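Local coordinates for maltose/maltodextrin-binding protein (PDB 2GH9) that binds maltotriose and probably serves as the periplasmic sugar-binding component of a maltodextrin ABC transporter, at residues A[6-11]-A[303-308]; A[15-20]-A[288-293]; A[194-199]-A[361-366]. All coordinates share one frame; numbering follows the deposited sequence.

Interaction 1: residues A[6-11]-A[303-308]; sequences WTHFGG and GGRIPV. With GLC (alpha-D-glucopyranose), chain B.
His8 and Arg305 meet at one glucose unit of the bound maltotriose. They belong to the sugar pocket of a periplasmic binding protein. His8 sits in the loop just after strand 3-7, and Arg305 comes in from the loop before strand 306-307.

The two side chains do not bond to each other. They share a hydroxyl. His8 ND1 and O2 of the glucose are 2.8 Å apart in a hydrogen bond, and O2 lies at the edge of the imidazole, near its plane. The same O2 is near the plane of the guanidinium, where Arg305 NH2 donates to it at 2.9 Å. Arg305 NH1 donates to the neighbouring O3 at 3.0 Å, so the guanidinium spans two adjacent hydroxyls. An extended chain from CG to NE carries it there. Glu13 pairs with Arg305 NE and Glu113 with NH1, which is likely to limit the rotation of the group.

His8 CG stands between the backbone N and the carbonyl carbon, chi1 53°, which with chi2 near 90° presents ND1 to the sugar. With an alanine in place of His8, the glucose O2 would probably lose its imidazole partner, and a gap would open beside the sugar.

Phe9 packs against both side chains. Its CD1 lies 3.8 Å above one face of the His8 ring, offset toward the rim. Its ring plane is inclined 47° to the guanidinium. Thr7 OG1 closes an ST turn by accepting from Phe9 N at 3.1 Å. On the arginine side, Phe9 CE1 lies over one guanidinium face, 3.7 Å from Arg305 NH2.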
# COMPACT_ATOMS: atom_id res chain seq x y z
N TRP A 6 10.38 -6.87 13.40
CA TRP A 6 8.93 -6.63 13.37
C TRP A 6 8.42 -6.75 11.96
O TRP A 6 9.04 -6.18 11.04
CB TRP A 6 8.60 -5.24 13.91
CG TRP A 6 8.69 -5.15 15.38
CD1 TRP A 6 8.87 -6.18 16.27
CD2 TRP A 6 8.59 -3.96 16.16
NE1 TRP A 6 8.91 -5.69 17.55
CE2 TRP A 6 8.72 -4.33 17.51
CE3 TRP A 6 8.41 -2.60 15.84
CZ2 TRP A 6 8.67 -3.40 18.55
CZ3 TRP A 6 8.36 -1.68 16.87
CH2 TRP A 6 8.49 -2.09 18.22
N THR A 7 7.32 -7.48 11.77
CA THR A 7 6.70 -7.61 10.45
C THR A 7 5.17 -7.59 10.51
O THR A 7 4.58 -8.08 11.47
CB THR A 7 7.16 -8.92 9.73
OG1 THR A 7 6.68 -8.92 8.39
CG2 THR A 7 6.65 -10.16 10.46
N HIS A 8 4.56 -7.06 9.45
CA HIS A 8 3.10 -7.09 9.27
C HIS A 8 2.67 -8.20 8.30
O HIS A 8 1.48 -8.31 7.93
CB HIS A 8 2.56 -5.74 8.78
CG HIS A 8 3.24 -5.19 7.56
ND1 HIS A 8 2.79 -5.43 6.28
CD2 HIS A 8 4.29 -4.34 7.44
CE1 HIS A 8 3.56 -4.79 5.42
NE2 HIS A 8 4.46 -4.10 6.09
N PHE A 9 3.63 -9.02 7.90
CA PHE A 9 3.36 -10.09 6.98
C PHE A 9 2.57 -11.22 7.67
O PHE A 9 2.73 -11.48 8.87
CB PHE A 9 4.66 -10.69 6.42
CG PHE A 9 5.49 -9.74 5.60
CD1 PHE A 9 5.01 -8.51 5.18
CD2 PHE A 9 6.78 -10.10 5.25
CE1 PHE A 9 5.79 -7.66 4.44
CE2 PHE A 9 7.57 -9.27 4.50
CZ PHE A 9 7.07 -8.05 4.08
N GLY A 10 1.73 -11.87 6.89
CA GLY A 10 1.09 -13.12 7.29
C GLY A 10 1.17 -14.10 6.16
O GLY A 10 1.74 -13.80 5.11
N GLY A 11 0.64 -15.30 6.42
CA GLY A 11 0.50 -16.31 5.41
C GLY A 11 1.81 -16.71 4.76
O GLY A 11 2.85 -16.78 5.45
N GLY A 303 3.83 -14.74 -2.57
CA GLY A 303 2.74 -13.79 -2.39
C GLY A 303 2.35 -13.11 -3.69
O GLY A 303 1.57 -13.67 -4.49
N GLY A 304 2.87 -11.91 -3.90
CA GLY A 304 2.65 -11.20 -5.15
C GLY A 304 3.15 -9.77 -5.31
O GLY A 304 2.94 -9.17 -6.37
N ARG A 305 3.79 -9.21 -4.29
CA ARG A 305 4.31 -7.84 -4.40
C ARG A 305 5.47 -7.82 -5.40
O ARG A 305 6.18 -8.81 -5.56
CB ARG A 305 4.77 -7.30 -3.04
CG ARG A 305 3.71 -7.39 -1.96
CD ARG A 305 4.16 -6.73 -0.73
NE ARG A 305 3.58 -7.30 0.47
CZ ARG A 305 3.09 -6.60 1.48
NH1 ARG A 305 3.07 -5.27 1.46
NH2 ARG A 305 2.61 -7.23 2.53
N ILE A 306 5.62 -6.72 -6.10
CA ILE A 306 6.47 -6.68 -7.30
C ILE A 306 7.88 -6.25 -6.93
O ILE A 306 8.04 -5.22 -6.29
CB ILE A 306 5.87 -5.73 -8.36
CG1 ILE A 306 4.38 -6.06 -8.61
CG2 ILE A 306 6.69 -5.76 -9.70
CD1 ILE A 306 4.08 -7.57 -8.80
N PRO A 307 8.91 -7.03 -7.30
CA PRO A 307 10.30 -6.56 -7.05
C PRO A 307 10.60 -5.16 -7.58
O PRO A 307 10.12 -4.78 -8.65
CB PRO A 307 11.16 -7.60 -7.78
CG PRO A 307 10.33 -8.85 -7.71
CD PRO A 307 8.90 -8.37 -7.90
N VAL A 308 11.37 -4.38 -6.82
CA VAL A 308 11.85 -3.09 -7.32
C VAL A 308 13.25 -3.24 -8.00
O VAL A 308 13.82 -2.26 -8.46
CB VAL A 308 11.89 -2.02 -6.22
CG1 VAL A 308 10.45 -1.76 -5.69
CG2 VAL A 308 12.81 -2.43 -5.11
C1 GLC B . -1.31 -6.17 5.76
C2 GLC B . -0.40 -6.06 4.54
C3 GLC B . -0.17 -4.60 4.20
C4 GLC B . -1.52 -3.91 3.97
C5 GLC B . -2.43 -4.04 5.20
C6 GLC B . -3.85 -3.51 4.92
O1 GLC B . -0.58 -5.70 6.90
O2 GLC B . 0.85 -6.76 4.76
O3 GLC B . 0.69 -4.45 3.06
O4 GLC B . -1.30 -2.52 3.82
O5 GLC B . -2.51 -5.41 5.59
O6 GLC B . -4.72 -3.68 6.05

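Interaction 2: residues A[15-20]-A[288-293]; sequences EWLKEQ and KTLVTG
Leu290 CG lies beside its backbone N and anti to the carbonyl carbon, chi1 -57°, and this sends the isobutyl group into contact with Leu17 and Gln20. Trp16 has CG opposite its own N, chi1 170°, and its six-membered ring reaches the backbone of Leu290.

Leu290 CD2 makes the closest apolar approach, 3.5 Å from Gln20 CB. Leu17 CD1 stands 4.1 Å from the same methyl, Leu290 CD2. Trp16 CH2 rests 4.0 Å from Leu290 CB.

These residues join helix 11-26 to the C-terminal end of helix 280-290, in the layer of helices packed on the sheet of one lobe of the periplasmic binding protein fold. Leu17 and Leu290 both touch Val60 of strand 58-63 beneath them.

The indole meets Leu290 O at its edge, near the ring plane, with CZ2 3.7 Å from that oxygen. Leu290 O is buried here and has no hydrogen-bonding partner in the model. Gln20 CG covers one indole face, 3.8 Å above the ring centre. One water donates to Gln20 O at 2.8 Å and to Thr289 OG1 at 3.2 Å, bridging the two helices.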
# COMPACT_ATOMS: atom_id res chain seq x y z
N GLU A 15 5.78 -16.85 6.01
CA GLU A 15 6.53 -18.10 5.97
C GLU A 15 7.89 -17.92 5.26
O GLU A 15 8.90 -18.42 5.73
CB GLU A 15 5.70 -19.24 5.37
CG GLU A 15 5.98 -20.58 6.05
CD GLU A 15 5.55 -20.65 7.53
OE1 GLU A 15 4.34 -20.50 7.81
OE2 GLU A 15 6.40 -20.85 8.43
N TRP A 16 7.90 -17.17 4.16
CA TRP A 16 9.17 -16.77 3.51
C TRP A 16 10.12 -16.05 4.48
O TRP A 16 11.31 -16.39 4.57
CB TRP A 16 8.87 -15.87 2.30
CG TRP A 16 10.06 -15.17 1.65
CD1 TRP A 16 10.80 -15.61 0.60
CD2 TRP A 16 10.59 -13.88 1.99
NE1 TRP A 16 11.74 -14.69 0.25
CE2 TRP A 16 11.64 -13.62 1.09
CE3 TRP A 16 10.27 -12.92 2.95
CZ2 TRP A 16 12.39 -12.45 1.15
CZ3 TRP A 16 11.01 -11.75 2.99
CH2 TRP A 16 12.06 -11.53 2.09
N LEU A 17 9.60 -15.07 5.21
CA LEU A 17 10.42 -14.31 6.15
C LEU A 17 11.00 -15.20 7.27
O LEU A 17 12.18 -15.03 7.65
CB LEU A 17 9.62 -13.13 6.75
CG LEU A 17 10.41 -12.25 7.73
CD1 LEU A 17 11.77 -11.90 7.16
CD2 LEU A 17 9.64 -10.99 8.15
N LYS A 18 10.19 -16.13 7.77
CA LYS A 18 10.62 -17.06 8.81
C LYS A 18 11.74 -17.98 8.30
O LYS A 18 12.71 -18.23 9.02
CB LYS A 18 9.44 -17.90 9.35
CG LYS A 18 8.47 -17.13 10.22
CD LYS A 18 7.61 -18.08 11.08
CE LYS A 18 6.67 -17.35 12.00
NZ LYS A 18 7.40 -16.47 12.98
N GLU A 19 11.60 -18.43 7.05
CA GLU A 19 12.61 -19.26 6.38
C GLU A 19 13.92 -18.51 6.21
O GLU A 19 14.99 -19.07 6.49
CB GLU A 19 12.15 -19.74 5.00
CG GLU A 19 13.22 -20.59 4.27
CD GLU A 19 12.93 -20.87 2.82
OE1 GLU A 19 11.81 -20.58 2.34
OE2 GLU A 19 13.85 -21.40 2.14
N GLN A 20 13.85 -17.27 5.72
CA GLN A 20 15.06 -16.47 5.57
C GLN A 20 15.75 -16.23 6.92
O GLN A 20 16.98 -16.15 6.99
CB GLN A 20 14.77 -15.13 4.87
CG GLN A 20 14.02 -15.21 3.53
CD GLN A 20 14.24 -16.52 2.76
OE1 GLN A 20 13.28 -17.24 2.43
NE2 GLN A 20 15.50 -16.83 2.48
N LYS A 288 20.22 -7.24 4.07
CA LYS A 288 20.77 -7.35 2.73
C LYS A 288 20.47 -8.73 2.14
O LYS A 288 20.23 -8.81 0.95
CB LYS A 288 22.28 -7.00 2.71
CG LYS A 288 22.55 -5.52 3.02
CD LYS A 288 24.00 -5.21 3.38
CE LYS A 288 24.93 -5.37 2.20
NZ LYS A 288 26.27 -4.74 2.45
N THR A 289 20.42 -9.77 2.96
CA THR A 289 20.06 -11.12 2.46
C THR A 289 18.64 -11.15 1.87
O THR A 289 18.38 -11.91 0.95
CB THR A 289 20.18 -12.26 3.53
OG1 THR A 289 19.21 -12.09 4.59
CG2 THR A 289 21.61 -12.32 4.10
N LEU A 290 17.73 -10.33 2.41
CA LEU A 290 16.32 -10.37 2.04
C LEU A 290 16.03 -9.73 0.68
O LEU A 290 15.00 -10.02 0.07
CB LEU A 290 15.46 -9.69 3.15
CG LEU A 290 15.53 -10.19 4.60
CD1 LEU A 290 14.69 -9.30 5.55
CD2 LEU A 290 15.10 -11.68 4.73
N VAL A 291 16.93 -8.87 0.20
CA VAL A 291 16.66 -8.08 -1.00
C VAL A 291 17.54 -8.44 -2.21
O VAL A 291 17.57 -7.71 -3.20
CB VAL A 291 16.75 -6.53 -0.71
CG1 VAL A 291 15.76 -6.14 0.40
CG2 VAL A 291 18.18 -6.10 -0.37
N THR A 292 18.21 -9.59 -2.15
CA THR A 292 18.83 -10.15 -3.35
C THR A 292 17.77 -10.49 -4.39
O THR A 292 16.62 -10.80 -4.05
CB THR A 292 19.64 -11.43 -3.06
OG1 THR A 292 18.75 -12.50 -2.73
CG2 THR A 292 20.62 -11.21 -1.93
N GLY A 293 18.16 -10.44 -5.66
CA GLY A 293 17.28 -10.77 -6.77
C GLY A 293 16.46 -12.04 -6.53
O GLY A 293 15.22 -12.04 -6.70
O HOH W 1 18.78 -15.25 5.09

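Interaction 3: residues A[194-199]-A[361-366]; sequences KALQFI and SNVKKI
Leu196 and Val363 meet where helix 189-204 faces the start of helix 363-378. Their CA atoms, 6.6 Å apart, are the nearest pair between the two segments. The contact is carried by apolar side chains, and no hydrogen bond joins the two segments.

The apolar part has two touches, both made by Leu196. Its CB lies 4.0 Å from Val363 CG1. Its branch end goes further, and CD1 comes 3.9 Å from Ile366 CG2. Val363 and Ile366 are one helical turn apart, so both side chains face Leu196. Leu196 CG is beside the backbone N, chi1 -70°, and from there the side chain runs out to the isoleucine. Helix 341-357 closes the cluster, with Ile352 against Leu196 and Ala351 and Leu354 against Ile366.

The mixed contact lies at the more open border. Gln197 crosses Val363 at about a right angle, and its OE1 sits 3.8 Å from Val363 CG2. The chain bends at chi2, 54°, and brings the amide oxygen to the valine methyl. The other end of that amide, NE2, is bonded to Asp201 on the same helix.

The N-cap bond lies within 361-366. Asn362 is the N-cap of helix 363-378. Its OD1 accepts from Lys365 N at 2.8 Å, with the donor well above the carbonyl plane and an N-H...O angle of 155°. Just outside the contact, Lys200 of helix 189-204 is hydrogen-bonded through NZ to Ser361 OG.

This is helix-to-helix packing in the second lobe of the two-lobed periplasmic binding protein fold, with an asparagine N-cap opening the last helix of the chain.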
# COMPACT_ATOMS: atom_id res chain seq x y z
N LYS A 194 -16.64 15.54 -5.12
CA LYS A 194 -17.05 14.57 -6.14
C LYS A 194 -16.60 13.14 -5.81
O LYS A 194 -17.35 12.18 -6.04
CB LYS A 194 -16.55 14.98 -7.52
CG LYS A 194 -17.16 16.27 -8.07
CD LYS A 194 -16.21 16.93 -9.08
CE LYS A 194 -16.78 18.17 -9.72
NZ LYS A 194 -15.71 19.02 -10.35
N ALA A 195 -15.39 12.99 -5.28
CA ALA A 195 -14.89 11.70 -4.85
C ALA A 195 -15.79 11.13 -3.76
O ALA A 195 -16.21 9.98 -3.84
CB ALA A 195 -13.45 11.79 -4.33
N LEU A 196 -16.08 11.94 -2.75
CA LEU A 196 -16.90 11.47 -1.62
C LEU A 196 -18.34 11.12 -2.01
O LEU A 196 -18.91 10.17 -1.47
CB LEU A 196 -16.92 12.50 -0.49
CG LEU A 196 -15.63 12.70 0.30
CD1 LEU A 196 -15.94 13.61 1.51
CD2 LEU A 196 -15.05 11.36 0.73
N GLN A 197 -18.92 11.87 -2.95
CA GLN A 197 -20.25 11.52 -3.49
C GLN A 197 -20.26 10.18 -4.26
O GLN A 197 -21.14 9.34 -4.07
CB GLN A 197 -20.76 12.64 -4.40
CG GLN A 197 -22.25 12.54 -4.74
CD GLN A 197 -23.15 12.45 -3.50
OE1 GLN A 197 -23.17 13.35 -2.67
NE2 GLN A 197 -23.86 11.35 -3.37
N PHE A 198 -19.26 9.97 -5.12
CA PHE A 198 -19.13 8.66 -5.78
C PHE A 198 -18.97 7.52 -4.76
O PHE A 198 -19.60 6.44 -4.91
CB PHE A 198 -17.95 8.65 -6.76
CG PHE A 198 -17.61 7.28 -7.25
CD1 PHE A 198 -18.48 6.63 -8.09
CD2 PHE A 198 -16.47 6.63 -6.83
CE1 PHE A 198 -18.22 5.34 -8.52
CE2 PHE A 198 -16.20 5.34 -7.25
CZ PHE A 198 -17.07 4.70 -8.11
N ILE A 199 -18.13 7.74 -3.74
CA ILE A 199 -17.96 6.74 -2.69
C ILE A 199 -19.29 6.51 -1.95
O ILE A 199 -19.69 5.37 -1.76
CB ILE A 199 -16.80 7.05 -1.72
CG1 ILE A 199 -15.46 7.05 -2.47
CG2 ILE A 199 -16.78 6.01 -0.57
CD1 ILE A 199 -14.34 7.86 -1.81
N SER A 361 -25.36 13.15 4.37
CA SER A 361 -24.12 13.77 4.81
C SER A 361 -23.72 14.93 3.90
O SER A 361 -23.70 14.80 2.68
CB SER A 361 -22.99 12.72 4.89
OG SER A 361 -22.63 12.26 3.61
N ASN A 362 -23.43 16.07 4.51
CA ASN A 362 -23.01 17.26 3.78
C ASN A 362 -21.57 17.06 3.31
O ASN A 362 -20.62 17.35 4.03
CB ASN A 362 -23.14 18.51 4.66
CG ASN A 362 -22.90 19.80 3.90
OD1 ASN A 362 -22.11 19.87 2.97
ND2 ASN A 362 -23.59 20.85 4.32
N VAL A 363 -21.44 16.56 2.09
CA VAL A 363 -20.13 16.32 1.47
C VAL A 363 -19.29 17.60 1.38
O VAL A 363 -18.08 17.59 1.62
CB VAL A 363 -20.32 15.70 0.06
CG1 VAL A 363 -19.10 15.86 -0.74
CG2 VAL A 363 -20.73 14.23 0.17
N LYS A 364 -19.95 18.71 1.04
CA LYS A 364 -19.32 20.03 0.97
C LYS A 364 -18.64 20.44 2.29
O LYS A 364 -17.50 20.90 2.29
CB LYS A 364 -20.37 21.09 0.58
CG LYS A 364 -19.84 22.49 0.26
CD LYS A 364 -19.89 22.80 -1.25
CE LYS A 364 -20.14 24.27 -1.50
NZ LYS A 364 -19.18 25.15 -0.77
N LYS A 365 -19.35 20.29 3.40
CA LYS A 365 -18.82 20.69 4.72
C LYS A 365 -17.81 19.69 5.27
O LYS A 365 -16.81 20.09 5.88
CB LYS A 365 -19.96 20.87 5.74
CG LYS A 365 -20.80 22.13 5.51
CD LYS A 365 -21.85 22.32 6.62
CE LYS A 365 -22.72 23.57 6.35
NZ LYS A 365 -23.95 23.62 7.23
N ILE A 366 -18.09 18.40 5.07
CA ILE A 366 -17.16 17.32 5.44
C ILE A 366 -15.79 17.59 4.82
O ILE A 366 -14.78 17.57 5.53
CB ILE A 366 -17.70 15.92 5.01
CG1 ILE A 366 -18.88 15.52 5.91
CG2 ILE A 366 -16.58 14.85 5.10
CD1 ILE A 366 -19.57 14.25 5.52

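Overall arrangement
From the N terminus, strand 3-7 leads into the pocket loop of interaction 1 and then into helix 11-26, which carries interaction 2. Interaction 1 closes the longer loop, back to 303-308. Interaction 2 closes a shorter one, back to 288-293, which lies wholly within the first. The two adjoin: Thr7 CB packs 3.6 Å from Leu17 CD2. Both belong to the lobe that holds the N terminus. Interaction 3 begins at 194-199, inside both loops, and ends at 361-366, beyond them, so it crosses each. It ties helices of the other lobe together, with its centre about 34 Å from that of interaction 1 and 44 Å from that of interaction 2.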